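Local coordinates for protein Non-heme chloroperoxidase CPO-A1 (Streptomyces aureofaciens, PDB 1A8Q) that acts as a cofactor-free haloperoxidase that can brominate its substrates and may chlorinate an intermediate in 7-chlorotetracycline biosynthesis, at residues K14-G19 / A34-L39; D68-A73 / L100-G105; R86-V91 / G110-A115; D207-D212 / A236-N241. All coordinates share one frame; numbering follows the deposited sequence.

How the contacts relate
All four contacts belong to one alpha/beta hydrolase fold. Contact 3 lies in the central sheet and is touched by each of the others: from contact 1, W35 CZ2 comes 4.0 Å from V91 O; from contact 2, L100 CD1 rests 3.8 Å from L90 CB; from contact 4, F211 CE2 is 4.2 Å from A115 CB. Contacts 2 and 4 are joined by a salt bridge, R102 NE to D207 OD2 at 2.8 Å. Contact 1 is remote from contact 4, their centres about 27 Å apart. Contact 2 comes near the catalytic triad, the side chain of F69 lying about 9 Å from that of S94 and about 12 Å from that of H252.

Contact 1 (K14-G19 / A34-L39); sequences KDWGQG and AWQDQL
With chi1 of W16 at -72° and of L39 at -80°, both side chains set CG anti to their own carbonyl carbon, and from these settings the indole of the strand residue meets the flank of the helix residue at about a right angle. The nearest approach is W16 CZ3 to L39 CB, 3.5 Å, so the six-membered ring does the touching. L39 CD1 sits over the same ring system, 4.2 Å above the plane of W16 and displaced toward the rim. Q36 comes from another direction: its OE1 lies in the plane of the indole at the edge, 3.7 Å from W16 CH2, and the amide is turned 89° to the ring. K14 completes the group with its methylenes, CE standing 4.0 Å from Q36 NE2. Its NZ forms a salt bridge with D33 OD1, an atom that also accepts a hydrogen bond from Q36 NE2. Here strand 10-16 of the alpha/beta hydrolase sheet receives the first turn of helix 36-44, and L39 continues inward to touch F24 and A51. No hydrogen bond joins the two segments directly; W16 and L39 meet through apolar surface, and K14 and Q36 are linked through D33. Leucine suits the buried side; tryptophan offers a broad hydrocarbon ring, and lysine and glutamine combine apolar chains with polar ends, which suits a border where D33 draws two polar groups to one carboxylate oxygen.

Contact 2 (D68-A73 / L100-G105); sequences DFDTFA and LARYVG
R102 and D70 meet obliquely, the guanidinium turned 57° against the carboxylate. R102 NH1 gives its hydrogen to D70 OD1 over 2.9 Å in a salt bridge; the oxygen lies near the guanidinium plane, whereas the donor approaches from above the carboxylate plane, 49° out of it. CG of R102 is anti to the backbone N, and the bend that follows at chi2 brings R102 CD within 3.2 Å of the same D70 OD1. Arginine suits this place because its several donors serve two acids: NE pairs with D207. Nearer the backbone, R102 CG lies 3.6 Å from F69 O, and the ring of F69 leads off to an edge-to-face meeting with F204.

The helices concerned are 69-82 and 96-107, whose short segments cross at 77° with axes 8.3 Å apart. The second of them follows S94, placed between strand 88-93 and this helix in the nucleophile elbow of the alpha/beta hydrolase fold.

At the crossing A73 and Y103 bring their backbones close. The small A73 CB sits 3.6 Å from Y103 N, a spacing to which a methyl group is well matched. The ring of Y103 turns its edge to the backbone of the other helix, Y103 CD1 being 3.8 Å from A73 O. The first helix is N-capped by D68, whose OD1 accepts from T71 N and whose OD2 accepts from T71 OG1 at 2.9 Å.

Contact 3 (R86-V91 / G110-A115); sequences RDVTLV and GRLRSA
R111 and R86 lay their guanidinium groups on one another, centres 4.5 Å apart and planes 29° from parallel. Two like charges so placed should repel, but R111 NH1 is held by D84 and by the carbonyl oxygen of L85, which would soften the cost. Nearer the backbone of R111, R86 NH1 comes 3.6 Å from R111 CG.

The side chains of D87 and R113 run side by side in the same direction. D87 OD2 makes a salt bridge of 2.9 Å with R113 NH1, and R113 NE also pairs with the C-terminal carboxylate of K274. A water further bridges D87 N and G110 O.

Past these charged pairs the strands run parallel: V88 N donates to R111 O at 2.9 Å. The register then slips by one residue in a beta bulge, and V88 O is gripped twice, by R113 N at 2.7 Å and weakly by S114 N. Beyond it T89 OG1 donates to S114 OG over 2.7 Å, while R20 donates to the same threonine oxygen; small hydroxyl residues fit this close pairing.

Strands 88-93 and 112-118 are the two strands of a beta-alpha-beta crossover through helix 96-107. L90 and L112 meet that helix on one face of the sheet; on the other, T89 and S114 meet helix 260-272. Strand 21-25 runs along the far side of strand 88-93.

Contact 4 (D207-D212 / A236-N241); sequences DLKKFD and AQIIPN
The end of helix 205-208, with the type I turn from L208 to F211 that leads toward strand 215-220, packs against the end of helix 232-238, the crossover helix between strands 215-220 and 243-247. I239, the first residue past that helix, touches two partners with different branches. Its CG1 lies 3.9 Å from L208 CB, while its CG2 reaches F211 CB at 3.8 Å. I239 CD1 sits over one face of the F211 ring, 4.3 Å above the plane and shifted toward the rim. With chi1 at -67°, CG1 is anti to the carbonyl carbon and CG2 anti to the backbone N, which lets the two branches of one isoleucine serve different neighbours.

I238 adds its CG2, 3.8 Å from L208 CB and also against K209 CG. The lysine contributes methylenes here, its NZ pairing with E206. P240 closes the outer side with CG 3.5 Å from F211 O. L208 O is occupied within the turn, accepting from F211 N at 3.2 Å.

Branched and aromatic hydrocarbons thus form the seam, with no hydrogen bond crossing it; proline, lacking an amide hydrogen, can face carbonyl oxygens with CH groups alone, and cohesion rests on apolar burial.

Contact 1 (K14-G19 / A34-L39)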
loop_
_atom_site.group_PDB
_atom_site.type_symbol
_atom_site.label_atom_id
_atom_site.label_comp_id
_atom_site.label_asym_id
_atom_site.label_seq_id
_atom_site.Cartn_x
_atom_site.Cartn_y
_atom_site.Cartn_z
ATOM N N LYS A 14 -5.711 13.986 2.004
ATOM C CA LYS A 14 -6.885 14.424 1.242
ATOM C C LYS A 14 -8.140 13.846 1.884
ATOM O O LYS A 14 -8.077 12.713 2.362
ATOM C CB LYS A 14 -6.793 13.825 -0.167
ATOM C CG LYS A 14 -5.728 14.533 -1.010
ATOM C CD LYS A 14 -5.694 14.008 -2.406
ATOM C CE LYS A 14 -4.516 13.135 -2.793
ATOM N NZ LYS A 14 -3.200 13.795 -2.467
ATOM N N ASP A 15 -9.221 14.666 1.956
ATOM C CA ASP A 15 -10.428 14.136 2.638
ATOM C C ASP A 15 -11.611 14.623 1.806
ATOM O O ASP A 15 -11.872 15.858 1.810
ATOM C CB ASP A 15 -10.471 14.727 4.041
ATOM C CG ASP A 15 -11.690 14.363 4.882
ATOM O OD1 ASP A 15 -12.570 13.703 4.337
ATOM O OD2 ASP A 15 -11.715 14.750 6.049
ATOM N N TRP A 16 -12.144 13.716 1.021
ATOM C CA TRP A 16 -13.167 14.105 0.039
ATOM C C TRP A 16 -14.517 13.479 0.371
ATOM O O TRP A 16 -14.585 12.309 0.677
ATOM C CB TRP A 16 -12.710 13.559 -1.318
ATOM C CG TRP A 16 -11.531 14.272 -1.955
ATOM C CD1 TRP A 16 -10.860 15.360 -1.485
ATOM C CD2 TRP A 16 -10.883 13.889 -3.167
ATOM N NE1 TRP A 16 -9.820 15.677 -2.311
ATOM C CE2 TRP A 16 -9.824 14.815 -3.377
ATOM C CE3 TRP A 16 -11.092 12.899 -4.123
ATOM C CZ2 TRP A 16 -8.986 14.736 -4.489
ATOM C CZ3 TRP A 16 -10.272 12.810 -5.231
ATOM C CH2 TRP A 16 -9.217 13.757 -5.407
ATOM N N GLY A 17 -15.583 14.266 0.176
ATOM C CA GLY A 17 -16.901 13.634 0.292
ATOM C C GLY A 17 -17.442 13.486 1.692
ATOM O O GLY A 17 -16.901 13.861 2.711
ATOM N N GLN A 18 -18.639 12.860 1.709
ATOM C CA GLN A 18 -19.381 12.578 2.921
ATOM C C GLN A 18 -19.898 11.136 2.846
ATOM O O GLN A 18 -20.090 10.581 1.748
ATOM C CB GLN A 18 -20.570 13.531 3.092
ATOM C CG GLN A 18 -20.313 14.781 3.895
ATOM C CD GLN A 18 -19.639 15.889 3.121
ATOM O OE1 GLN A 18 -18.567 16.367 3.537
ATOM N NE2 GLN A 18 -20.220 16.284 1.991
ATOM N N GLY A 19 -19.995 10.489 3.998
ATOM C CA GLY A 19 -20.461 9.079 3.909
ATOM C C GLY A 19 -19.502 8.201 4.714
ATOM O O GLY A 19 -18.707 8.746 5.476
ATOM N N ALA A 34 -1.301 8.456 -5.478
ATOM C CA ALA A 34 -1.402 7.164 -6.102
ATOM C C ALA A 34 -2.832 6.612 -5.998
ATOM O O ALA A 34 -3.019 5.555 -6.603
ATOM C CB ALA A 34 -0.477 6.121 -5.467
ATOM N N TRP A 35 -3.716 7.300 -5.325
ATOM C CA TRP A 35 -5.069 6.782 -5.168
ATOM C C TRP A 35 -6.102 7.733 -5.761
ATOM O O TRP A 35 -7.300 7.526 -5.514
ATOM C CB TRP A 35 -5.378 6.713 -3.668
ATOM C CG TRP A 35 -4.613 5.628 -2.932
ATOM C CD1 TRP A 35 -3.781 5.815 -1.881
ATOM C CD2 TRP A 35 -4.813 4.215 -3.081
ATOM N NE1 TRP A 35 -3.369 4.574 -1.391
ATOM C CE2 TRP A 35 -3.988 3.589 -2.105
ATOM C CE3 TRP A 35 -5.484 3.416 -3.990
ATOM C CZ2 TRP A 35 -3.911 2.190 -2.014
ATOM C CZ3 TRP A 35 -5.450 2.023 -3.881
ATOM C CH2 TRP A 35 -4.610 1.424 -2.905
ATOM N N GLN A 36 -5.718 8.782 -6.491
ATOM C CA GLN A 36 -6.787 9.718 -6.894
ATOM C C GLN A 36 -7.885 9.039 -7.692
ATOM O O GLN A 36 -9.030 9.467 -7.534
ATOM C CB GLN A 36 -6.164 10.864 -7.710
ATOM C CG GLN A 36 -5.386 11.737 -6.695
ATOM C CD GLN A 36 -5.422 13.211 -7.070
ATOM O OE1 GLN A 36 -6.377 13.661 -7.707
ATOM N NE2 GLN A 36 -4.391 13.943 -6.658
ATOM N N ASP A 37 -7.572 8.081 -8.560
ATOM C CA ASP A 37 -8.641 7.428 -9.328
ATOM C C ASP A 37 -9.649 6.754 -8.384
ATOM O O ASP A 37 -10.861 6.838 -8.630
ATOM C CB ASP A 37 -8.033 6.428 -10.271
ATOM C CG ASP A 37 -7.196 7.027 -11.397
ATOM O OD1 ASP A 37 -7.715 7.599 -12.366
ATOM O OD2 ASP A 37 -5.979 6.792 -11.362
ATOM N N GLN A 38 -9.147 6.044 -7.390
ATOM C CA GLN A 38 -10.020 5.336 -6.456
ATOM C C GLN A 38 -10.744 6.252 -5.522
ATOM O O GLN A 38 -11.903 6.018 -5.136
ATOM C CB GLN A 38 -9.190 4.308 -5.602
ATOM C CG GLN A 38 -8.719 3.178 -6.487
ATOM C CD GLN A 38 -7.638 3.512 -7.478
ATOM O OE1 GLN A 38 -6.695 4.236 -7.154
ATOM N NE2 GLN A 38 -7.763 2.977 -8.685
ATOM N N LEU A 39 -10.116 7.379 -5.111
ATOM C CA LEU A 39 -10.778 8.354 -4.268
ATOM C C LEU A 39 -12.020 8.929 -4.994
ATOM O O LEU A 39 -13.084 8.965 -4.366
ATOM C CB LEU A 39 -9.841 9.562 -4.015
ATOM C CG LEU A 39 -8.810 9.214 -2.907
ATOM C CD1 LEU A 39 -7.744 10.323 -2.979
ATOM C CD2 LEU A 39 -9.421 9.152 -1.530
#

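Contact 2 (D68-A73 / L100-G105)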
loop_
_atom_site.group_PDB
_atom_site.type_symbol
_atom_site.label_atom_id
_atom_site.label_comp_id
_atom_site.label_asym_id
_atom_site.label_seq_id
_atom_site.Cartn_x
_atom_site.Cartn_y
_atom_site.Cartn_z
ATOM N N ASP A 68 9.294 2.608 10.343
ATOM C CA ASP A 68 9.056 1.228 10.786
ATOM C C ASP A 68 7.537 1.058 10.899
ATOM O O ASP A 68 6.818 2.041 11.117
ATOM C CB ASP A 68 9.712 0.970 12.140
ATOM C CG ASP A 68 9.184 1.846 13.242
ATOM O OD1 ASP A 68 8.200 1.462 13.888
ATOM O OD2 ASP A 68 9.702 2.950 13.498
ATOM N N PHE A 69 7.077 -0.190 10.839
ATOM C CA PHE A 69 5.612 -0.373 10.820
ATOM C C PHE A 69 4.889 0.029 12.070
ATOM O O PHE A 69 3.692 0.342 12.000
ATOM C CB PHE A 69 5.277 -1.825 10.392
ATOM C CG PHE A 69 5.554 -1.992 8.914
ATOM C CD1 PHE A 69 4.674 -1.439 8.020
ATOM C CD2 PHE A 69 6.667 -2.675 8.460
ATOM C CE1 PHE A 69 4.900 -1.592 6.655
ATOM C CE2 PHE A 69 6.869 -2.837 7.094
ATOM C CZ PHE A 69 6.004 -2.265 6.177
ATOM N N ASP A 70 5.485 -0.114 13.276
ATOM C CA ASP A 70 4.797 0.338 14.479
ATOM C C ASP A 70 4.534 1.854 14.422
ATOM O O ASP A 70 3.454 2.322 14.740
ATOM C CB ASP A 70 5.703 0.048 15.687
ATOM C CG ASP A 70 5.703 -1.425 16.058
ATOM O OD1 ASP A 70 4.834 -2.217 15.667
ATOM O OD2 ASP A 70 6.637 -1.789 16.827
ATOM N N THR A 71 5.533 2.627 13.959
ATOM C CA THR A 71 5.309 4.076 13.854
ATOM C C THR A 71 4.278 4.376 12.766
ATOM O O THR A 71 3.424 5.228 13.016
ATOM C CB THR A 71 6.631 4.773 13.471
ATOM O OG1 THR A 71 7.569 4.533 14.562
ATOM C CG2 THR A 71 6.449 6.270 13.350
ATOM N N PHE A 72 4.389 3.733 11.610
ATOM C CA PHE A 72 3.365 3.988 10.557
ATOM C C PHE A 72 1.955 3.680 11.062
ATOM O O PHE A 72 1.023 4.441 10.803
ATOM C CB PHE A 72 3.610 3.109 9.325
ATOM C CG PHE A 72 4.960 3.335 8.666
ATOM C CD1 PHE A 72 5.579 4.572 8.712
ATOM C CD2 PHE A 72 5.576 2.270 8.012
ATOM C CE1 PHE A 72 6.832 4.722 8.100
ATOM C CE2 PHE A 72 6.801 2.433 7.389
ATOM C CZ PHE A 72 7.411 3.685 7.432
ATOM N N ALA A 73 1.819 2.550 11.783
ATOM C CA ALA A 73 0.479 2.215 12.310
ATOM C C ALA A 73 -0.009 3.200 13.336
ATOM O O ALA A 73 -1.200 3.511 13.445
ATOM C CB ALA A 73 0.571 0.804 12.944
ATOM N N LEU A 100 -1.441 -1.498 7.468
ATOM C CA LEU A 100 -2.819 -1.954 7.762
ATOM C C LEU A 100 -2.752 -3.140 8.748
ATOM O O LEU A 100 -3.371 -3.031 9.791
ATOM C CB LEU A 100 -3.473 -2.388 6.460
ATOM C CG LEU A 100 -5.015 -2.513 6.489
ATOM C CD1 LEU A 100 -5.547 -2.691 5.050
ATOM C CD2 LEU A 100 -5.427 -3.736 7.280
ATOM N N ALA A 101 -1.908 -4.088 8.431
ATOM C CA ALA A 101 -1.799 -5.272 9.339
ATOM C C ALA A 101 -1.326 -4.892 10.712
ATOM O O ALA A 101 -1.855 -5.336 11.762
ATOM C CB ALA A 101 -0.874 -6.260 8.664
ATOM N N ARG A 102 -0.290 -4.050 10.826
ATOM C CA ARG A 102 0.224 -3.687 12.141
ATOM C C ARG A 102 -0.727 -2.788 12.881
ATOM O O ARG A 102 -0.799 -2.836 14.099
ATOM C CB ARG A 102 1.662 -3.115 11.995
ATOM C CG ARG A 102 2.261 -2.719 13.339
ATOM C CD ARG A 102 2.489 -3.913 14.275
ATOM N NE ARG A 102 3.010 -5.052 13.569
ATOM C CZ ARG A 102 4.306 -5.273 13.338
ATOM N NH1 ARG A 102 5.192 -4.390 13.779
ATOM N NH2 ARG A 102 4.654 -6.375 12.674
ATOM N N TYR A 103 -1.551 -1.949 12.197
ATOM C CA TYR A 103 -2.618 -1.216 12.852
ATOM C C TYR A 103 -3.619 -2.192 13.512
ATOM O O TYR A 103 -3.950 -1.944 14.679
ATOM C CB TYR A 103 -3.352 -0.304 11.808
ATOM C CG TYR A 103 -4.512 0.406 12.484
ATOM C CD1 TYR A 103 -4.402 1.556 13.240
ATOM C CD2 TYR A 103 -5.768 -0.183 12.329
ATOM C CE1 TYR A 103 -5.522 2.120 13.850
ATOM C CE2 TYR A 103 -6.888 0.363 12.932
ATOM C CZ TYR A 103 -6.753 1.493 13.678
ATOM O OH TYR A 103 -7.877 2.024 14.265
ATOM N N VAL A 104 -4.005 -3.230 12.807
ATOM C CA VAL A 104 -4.931 -4.208 13.441
ATOM C C VAL A 104 -4.251 -4.855 14.654
ATOM O O VAL A 104 -4.839 -4.993 15.755
ATOM C CB VAL A 104 -5.391 -5.228 12.408
ATOM C CG1 VAL A 104 -6.108 -6.432 13.039
ATOM C CG2 VAL A 104 -6.367 -4.546 11.433
ATOM N N GLY A 105 -2.996 -5.213 14.490
ATOM C CA GLY A 105 -2.263 -5.909 15.565
ATOM C C GLY A 105 -2.126 -5.039 16.793
ATOM O O GLY A 105 -2.179 -5.542 17.925
#

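Contact 3 (R86-V91 / G110-A115)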
loop_
_atom_site.group_PDB
_atom_site.type_symbol
_atom_site.label_atom_id
_atom_site.label_comp_id
_atom_site.label_asym_id
_atom_site.label_seq_id
_atom_site.Cartn_x
_atom_site.Cartn_y
_atom_site.Cartn_z
ATOM N N ARG A 86 -15.275 6.058 12.245
ATOM C CA ARG A 86 -15.834 4.763 12.622
ATOM C C ARG A 86 -16.391 4.043 11.416
ATOM O O ARG A 86 -16.741 4.666 10.391
ATOM C CB ARG A 86 -17.009 5.000 13.604
ATOM C CG ARG A 86 -16.618 5.667 14.921
ATOM C CD ARG A 86 -15.856 4.632 15.732
ATOM N NE ARG A 86 -15.674 4.922 17.151
ATOM C CZ ARG A 86 -15.127 3.986 17.940
ATOM N NH1 ARG A 86 -14.799 2.807 17.431
ATOM N NH2 ARG A 86 -14.913 4.233 19.222
ATOM N N ASP A 87 -16.534 2.707 11.494
ATOM C CA ASP A 87 -17.077 1.910 10.403
ATOM C C ASP A 87 -16.221 2.069 9.155
ATOM O O ASP A 87 -16.741 2.170 8.054
ATOM C CB ASP A 87 -18.525 2.290 10.105
ATOM C CG ASP A 87 -19.404 1.162 9.619
ATOM O OD1 ASP A 87 -19.040 -0.023 9.779
ATOM O OD2 ASP A 87 -20.512 1.405 9.075
ATOM N N VAL A 88 -14.902 2.133 9.391
ATOM C CA VAL A 88 -13.991 2.426 8.269
ATOM C C VAL A 88 -13.616 1.217 7.444
ATOM O O VAL A 88 -13.424 0.100 7.946
ATOM C CB VAL A 88 -12.711 3.012 8.918
ATOM C CG1 VAL A 88 -11.597 3.218 7.887
ATOM C CG2 VAL A 88 -12.931 4.290 9.720
ATOM N N THR A 89 -13.414 1.384 6.136
ATOM C CA THR A 89 -12.751 0.358 5.334
ATOM C C THR A 89 -11.324 0.871 5.056
ATOM O O THR A 89 -11.225 1.969 4.531
ATOM C CB THR A 89 -13.471 0.091 4.023
ATOM O OG1 THR A 89 -14.724 -0.569 4.353
ATOM C CG2 THR A 89 -12.684 -0.907 3.161
ATOM N N LEU A 90 -10.336 0.070 5.389
ATOM C CA LEU A 90 -8.955 0.452 5.075
ATOM C C LEU A 90 -8.582 -0.275 3.807
ATOM O O LEU A 90 -8.856 -1.481 3.631
ATOM C CB LEU A 90 -7.980 -0.050 6.157
ATOM C CG LEU A 90 -8.161 0.606 7.537
ATOM C CD1 LEU A 90 -7.138 -0.038 8.481
ATOM C CD2 LEU A 90 -7.977 2.111 7.455
ATOM N N VAL A 91 -7.966 0.430 2.862
ATOM C CA VAL A 91 -7.604 -0.174 1.576
ATOM C C VAL A 91 -6.097 0.097 1.435
ATOM O O VAL A 91 -5.722 1.269 1.483
ATOM C CB VAL A 91 -8.319 0.536 0.422
ATOM C CG1 VAL A 91 -7.854 -0.030 -0.910
ATOM C CG2 VAL A 91 -9.848 0.412 0.586
ATOM N N GLY A 110 -11.799 -2.069 16.381
ATOM C CA GLY A 110 -12.993 -1.385 16.883
ATOM C C GLY A 110 -13.531 -0.297 15.970
ATOM O O GLY A 110 -14.753 -0.109 15.860
ATOM N N ARG A 111 -12.644 0.393 15.243
ATOM C CA ARG A 111 -13.101 1.446 14.330
ATOM C C ARG A 111 -13.334 0.933 12.923
ATOM O O ARG A 111 -13.674 1.724 12.020
ATOM C CB ARG A 111 -12.006 2.537 14.231
ATOM C CG ARG A 111 -11.827 3.388 15.452
ATOM C CD ARG A 111 -10.782 4.498 15.230
ATOM N NE ARG A 111 -10.700 5.331 16.421
ATOM C CZ ARG A 111 -11.477 6.316 16.802
ATOM N NH1 ARG A 111 -12.494 6.734 16.073
ATOM N NH2 ARG A 111 -11.174 6.920 17.952
ATOM N N LEU A 112 -13.119 -0.353 12.678
ATOM C CA LEU A 112 -13.114 -0.846 11.319
ATOM C C LEU A 112 -14.311 -1.715 10.953
ATOM O O LEU A 112 -14.797 -2.530 11.746
ATOM C CB LEU A 112 -11.862 -1.696 11.011
ATOM C CG LEU A 112 -10.505 -1.119 11.449
ATOM C CD1 LEU A 112 -9.381 -2.062 11.056
ATOM C CD2 LEU A 112 -10.323 0.256 10.791
ATOM N N ARG A 113 -14.705 -1.576 9.708
ATOM C CA ARG A 113 -15.729 -2.435 9.121
ATOM C C ARG A 113 -15.094 -3.548 8.322
ATOM O O ARG A 113 -15.539 -4.713 8.394
ATOM C CB ARG A 113 -16.625 -1.608 8.184
ATOM C CG ARG A 113 -17.669 -2.535 7.526
ATOM C CD ARG A 113 -18.700 -1.596 6.909
ATOM N NE ARG A 113 -19.965 -2.220 6.685
ATOM C CZ ARG A 113 -21.148 -1.624 6.660
ATOM N NH1 ARG A 113 -21.298 -0.330 6.880
ATOM N NH2 ARG A 113 -22.184 -2.432 6.447
ATOM N N SER A 114 -14.116 -3.225 7.470
ATOM C CA SER A 114 -13.557 -4.209 6.555
ATOM C C SER A 114 -12.182 -3.706 6.038
ATOM O O SER A 114 -11.821 -2.581 6.360
ATOM C CB SER A 114 -14.476 -4.490 5.362
ATOM O OG SER A 114 -14.814 -3.221 4.743
ATOM N N ALA A 115 -11.502 -4.560 5.296
ATOM C CA ALA A 115 -10.145 -4.236 4.829
ATOM C C ALA A 115 -9.892 -4.830 3.466
ATOM O O ALA A 115 -10.473 -5.825 3.041
ATOM C CB ALA A 115 -9.103 -4.842 5.777
HETATM O O HOH W 1 -16.540 0.977 13.926
#

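Contact 4 (D207-D212 / A236-N241)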
loop_
_atom_site.group_PDB
_atom_site.type_symbol
_atom_site.label_atom_id
_atom_site.label_comp_id
_atom_site.label_asym_id
_atom_site.label_seq_id
_atom_site.Cartn_x
_atom_site.Cartn_y
_atom_site.Cartn_z
ATOM N N ASP A 207 -0.074 -10.734 13.125
ATOM C CA ASP A 207 -1.073 -9.683 13.017
ATOM C C ASP A 207 -2.274 -10.127 12.170
ATOM O O ASP A 207 -3.413 -9.762 12.506
ATOM C CB ASP A 207 -0.459 -8.440 12.328
ATOM C CG ASP A 207 0.565 -7.714 13.179
ATOM O OD1 ASP A 207 0.441 -7.630 14.422
ATOM O OD2 ASP A 207 1.519 -7.201 12.573
ATOM N N LEU A 208 -2.031 -10.858 11.116
ATOM C CA LEU A 208 -3.077 -11.330 10.202
ATOM C C LEU A 208 -4.073 -12.251 10.939
ATOM O O LEU A 208 -5.249 -12.219 10.625
ATOM C CB LEU A 208 -2.565 -12.082 8.992
ATOM C CG LEU A 208 -1.612 -11.338 8.016
ATOM C CD1 LEU A 208 -1.147 -12.249 6.909
ATOM C CD2 LEU A 208 -2.353 -10.118 7.454
ATOM N N LYS A 209 -3.562 -13.027 11.889
ATOM C CA LYS A 209 -4.466 -13.925 12.636
ATOM C C LYS A 209 -5.411 -13.159 13.550
ATOM O O LYS A 209 -6.418 -13.702 14.066
ATOM C CB LYS A 209 -3.593 -14.909 13.430
ATOM C CG LYS A 209 -2.804 -15.936 12.634
ATOM C CD LYS A 209 -1.886 -16.702 13.602
ATOM C CE LYS A 209 -1.073 -17.777 12.914
ATOM N NZ LYS A 209 -0.218 -18.495 13.947
ATOM N N LYS A 210 -5.178 -11.885 13.848
ATOM C CA LYS A 210 -6.031 -11.053 14.656
ATOM C C LYS A 210 -7.134 -10.366 13.853
ATOM O O LYS A 210 -7.960 -9.696 14.482
ATOM C CB LYS A 210 -5.217 -10.003 15.413
ATOM C CG LYS A 210 -4.201 -10.705 16.326
ATOM C CD LYS A 210 -3.504 -9.708 17.233
ATOM C CE LYS A 210 -3.144 -10.413 18.553
ATOM N NZ LYS A 210 -4.376 -10.505 19.410
ATOM N N PHE A 211 -7.162 -10.539 12.550
ATOM C CA PHE A 211 -8.223 -9.919 11.740
ATOM C C PHE A 211 -9.548 -10.611 12.094
ATOM O O PHE A 211 -9.530 -11.844 12.262
ATOM C CB PHE A 211 -7.928 -10.090 10.266
ATOM C CG PHE A 211 -7.000 -9.060 9.631
ATOM C CD1 PHE A 211 -5.767 -8.816 10.173
ATOM C CD2 PHE A 211 -7.390 -8.433 8.458
ATOM C CE1 PHE A 211 -4.900 -7.887 9.584
ATOM C CE2 PHE A 211 -6.535 -7.505 7.858
ATOM C CZ PHE A 211 -5.301 -7.245 8.425
ATOM N N ASP A 212 -10.598 -9.851 12.237
ATOM C CA ASP A 212 -11.914 -10.436 12.520
ATOM C C ASP A 212 -12.973 -9.657 11.742
ATOM O O ASP A 212 -14.069 -9.371 12.249
ATOM C CB ASP A 212 -12.153 -10.407 14.027
ATOM C CG ASP A 212 -12.179 -9.060 14.687
ATOM O OD1 ASP A 212 -11.848 -8.026 14.052
ATOM O OD2 ASP A 212 -12.563 -8.952 15.875
ATOM N N ALA A 236 -4.466 -14.747 2.210
ATOM C CA ALA A 236 -5.884 -15.106 1.979
ATOM C C ALA A 236 -6.215 -16.396 2.747
ATOM O O ALA A 236 -7.364 -16.568 3.152
ATOM C CB ALA A 236 -6.146 -15.298 0.502
ATOM N N GLN A 237 -5.205 -17.206 2.980
ATOM C CA GLN A 237 -5.422 -18.427 3.781
ATOM C C GLN A 237 -5.336 -18.191 5.267
ATOM O O GLN A 237 -5.965 -18.932 6.060
ATOM C CB GLN A 237 -4.403 -19.481 3.351
ATOM C CG GLN A 237 -4.548 -20.023 1.957
ATOM C CD GLN A 237 -5.826 -20.778 1.637
ATOM O OE1 GLN A 237 -6.595 -21.193 2.515
ATOM N NE2 GLN A 237 -6.084 -20.978 0.337
ATOM N N ILE A 238 -4.562 -17.227 5.737
ATOM C CA ILE A 238 -4.374 -16.955 7.156
ATOM C C ILE A 238 -5.439 -16.078 7.753
ATOM O O ILE A 238 -5.842 -16.211 8.929
ATOM C CB ILE A 238 -3.003 -16.284 7.417
ATOM C CG1 ILE A 238 -1.900 -17.218 6.913
ATOM C CG2 ILE A 238 -2.838 -15.905 8.884
ATOM C CD1 ILE A 238 -0.522 -16.595 6.926
ATOM N N ILE A 239 -5.815 -15.002 7.029
ATOM C CA ILE A 239 -6.839 -14.104 7.545
ATOM C C ILE A 239 -8.177 -14.836 7.594
ATOM O O ILE A 239 -8.605 -15.355 6.573
ATOM C CB ILE A 239 -6.976 -12.895 6.577
ATOM C CG1 ILE A 239 -5.667 -12.089 6.641
ATOM C CG2 ILE A 239 -8.180 -12.056 6.984
ATOM C CD1 ILE A 239 -5.615 -11.069 5.490
ATOM N N PRO A 240 -8.839 -14.887 8.738
ATOM C CA PRO A 240 -10.102 -15.604 8.835
ATOM C C PRO A 240 -11.133 -15.059 7.860
ATOM O O PRO A 240 -11.255 -13.830 7.782
ATOM C CB PRO A 240 -10.533 -15.351 10.270
ATOM C CG PRO A 240 -9.273 -15.078 11.024
ATOM C CD PRO A 240 -8.403 -14.314 10.029
ATOM N N ASN A 241 -11.830 -15.880 7.111
ATOM C CA ASN A 241 -12.870 -15.483 6.182
ATOM C C ASN A 241 -12.478 -14.593 5.004
ATOM O O ASN A 241 -13.345 -14.137 4.262
ATOM C CB ASN A 241 -14.018 -14.782 6.956
ATOM C CG ASN A 241 -14.666 -15.723 7.971
ATOM O OD1 ASN A 241 -14.875 -16.890 7.659
ATOM N ND2 ASN A 241 -14.883 -15.231 9.170
#